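PDB 2W07: minor pilin subunit PapF from Escherichia coli, which serves as a minor subunit of P pili, the adhesive filaments with which the bacterium colonises host epithelium, and probably joins the tip adhesin to the fibre. Local coordinates for residues N64-G69 and V123-G128. The protein carries 1 engineered substitution. Numbering follows the deposited sequence.
Sequences NTMGGG and VPFRNG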
loop_
_atom_site.group_PDB
_atom_site.type_symbol
_atom_site.label_atom_id
_atom_site.label_comp_id
_atom_site.label_asym_id
_atom_site.label_seq_id
_atom_site.Cartn_x
_atom_site.Cartn_y
_atom_site.Cartn_z
ATOM N N ASN B 64 -3.350 -4.035 17.822
ATOM C CA ASN B 64 -3.935 -3.759 19.129
ATOM C C ASN B 64 -2.971 -2.925 19.960
ATOM O O ASN B 64 -1.778 -3.218 20.020
ATOM C CB ASN B 64 -4.235 -5.065 19.860
ATOM C CG ASN B 64 -5.076 -6.008 19.034
ATOM O OD1 ASN B 64 -6.121 -5.621 18.503
ATOM N ND2 ASN B 64 -4.630 -7.255 18.917
ATOM N N THR B 65 -3.495 -1.888 20.600
ATOM C CA THR B 65 -2.684 -1.003 21.423
ATOM C C THR B 65 -3.117 -1.077 22.880
ATOM O O THR B 65 -4.250 -1.467 23.173
ATOM C CB THR B 65 -2.813 0.459 20.948
ATOM O OG1 THR B 65 -4.195 0.834 20.941
ATOM C CG2 THR B 65 -2.257 0.614 19.549
ATOM N N MET B 66 -2.212 -0.724 23.792
ATOM C CA MET B 66 -2.540 -0.732 25.216
ATOM C C MET B 66 -3.183 0.608 25.521
ATOM O O MET B 66 -3.083 1.543 24.722
ATOM C CB MET B 66 -1.287 -0.869 26.091
ATOM C CG MET B 66 -0.436 -2.105 25.854
ATOM S SD MET B 66 0.744 -2.352 27.214
ATOM C CE MET B 66 1.738 -0.864 27.080
ATOM N N GLY B 67 -3.835 0.708 26.673
ATOM C CA GLY B 67 -4.444 1.971 27.047
ATOM C C GLY B 67 -3.348 2.999 27.261
ATOM O O GLY B 67 -2.167 2.695 27.112
ATOM N N GLY B 68 -3.730 4.222 27.605
ATOM C CA GLY B 68 -2.733 5.250 27.831
ATOM C C GLY B 68 -2.580 6.228 26.681
ATOM O O GLY B 68 -3.324 6.181 25.700
ATOM N N GLY B 69 -1.595 7.110 26.797
ATOM C CA GLY B 69 -1.379 8.104 25.766
ATOM C C GLY B 69 -0.290 7.791 24.763
ATOM O O GLY B 69 0.023 8.638 23.937
ATOM N N VAL B 123 11.046 -2.401 21.037
ATOM C CA VAL B 123 11.580 -2.521 22.383
ATOM C C VAL B 123 10.469 -2.760 23.404
ATOM O O VAL B 123 9.464 -2.048 23.423
ATOM C CB VAL B 123 12.386 -1.254 22.768
ATOM C CG1 VAL B 123 11.584 -0.014 22.450
ATOM C CG2 VAL B 123 12.753 -1.293 24.248
ATOM N N PRO B 124 10.640 -3.777 24.266
ATOM C CA PRO B 124 9.645 -4.104 25.288
ATOM C C PRO B 124 9.300 -2.903 26.160
ATOM O O PRO B 124 10.146 -2.050 26.427
ATOM C CB PRO B 124 10.302 -5.253 26.056
ATOM C CG PRO B 124 11.764 -5.020 25.852
ATOM C CD PRO B 124 11.824 -4.642 24.398
ATOM N N PHE B 125 8.043 -2.842 26.591
ATOM C CA PHE B 125 7.561 -1.733 27.398
ATOM C C PHE B 125 6.467 -2.142 28.389
ATOM O O PHE B 125 5.439 -2.691 27.997
ATOM C CB PHE B 125 7.020 -0.643 26.471
ATOM C CG PHE B 125 6.415 0.530 27.188
ATOM C CD1 PHE B 125 7.219 1.447 27.854
ATOM C CD2 PHE B 125 5.039 0.719 27.197
ATOM C CE1 PHE B 125 6.661 2.537 28.519
ATOM C CE2 PHE B 125 4.468 1.805 27.859
ATOM C CZ PHE B 125 5.281 2.714 28.520
ATOM N N ARG B 126 6.688 -1.884 29.674
ATOM C CA ARG B 126 5.666 -2.203 30.662
ATOM C C ARG B 126 5.170 -0.906 31.282
ATOM O O ARG B 126 5.942 -0.134 31.844
ATOM C CB ARG B 126 6.184 -3.191 31.720
ATOM C CG ARG B 126 7.490 -2.857 32.393
ATOM C CD ARG B 126 7.949 -4.060 33.227
ATOM N NE ARG B 126 9.199 -3.804 33.940
ATOM C CZ ARG B 126 9.277 -3.253 35.147
ATOM N NH1 ARG B 126 8.174 -2.901 35.794
ATOM N NH2 ARG B 126 10.464 -3.043 35.702
ATOM N N ASN B 127 3.870 -0.670 31.138
ATOM C CA ASN B 127 3.227 0.545 31.621
ATOM C C ASN B 127 2.690 0.437 33.037
ATOM O O ASN B 127 1.826 1.219 33.436
ATOM C CB ASN B 127 2.083 0.915 30.687
ATOM C CG ASN B 127 0.951 -0.094 30.740
ATOM O OD1 ASN B 127 1.137 -1.218 31.212
ATOM N ND2 ASN B 127 -0.222 0.296 30.252
ATOM N N GLY B 128 3.190 -0.533 33.794
ATOM C CA GLY B 128 2.736 -0.687 35.159
ATOM C C GLY B 128 3.733 -1.410 36.044
ATOM O O GLY B 128 4.507 -2.253 35.579
#
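Met-66 supplies nearly all of the loop's side of this contact, reaching from the loop that follows strand 57-62 to the end of strand 116-126 with its terminal methyl. The apolar part is the meeting of that methyl with Phe-125: CE of Met-66 lies 3.7 Å from CD2 of Phe-125 and 3.9 Å from CE2 of Phe-125, near the ring plane, so the methyl abuts one edge of the phenyl group and does not sit over a face. Two torsions bring the partners together. Met-66 runs almost extended through chi2 and then bends at chi3 (-63°), which turns CE toward the ring edge; Phe-125 has CG anti to its own backbone N (chi1 177°), swinging the ring out toward the loop.

The second kind of contact is thioether against amide. Coming from the opposite direction, Asn-127 lays the flat end of its side chain across the end of Met-66, with CG of Asn-127 3.8 Å from CE of Met-66. Both CE and SD of Met-66 lie over one face of the amide, making this a van der Waals contact. The backbone N of Asn-127 sits above a face of the Phe-125 ring, displaced toward its rim, so the backbone leaving the strand passes over that face.

Strand 73-75 helps to frame the cluster: Val-73 touches both Met-66 and Phe-125, and Ala-75 packs on Met-66. Backbone hydrogen bonds between Phe-125 and Gly-82 and between Asn-127 and His-80 hold the strand end against its neighbour. This small, partly exposed cluster joins the loop crossing from strand 57-62 of one sheet to strand 73-75 of the other to the end of the central strand 116-126, as suits the incomplete immunoglobulin-like beta-sandwich of chaperone-usher pilins.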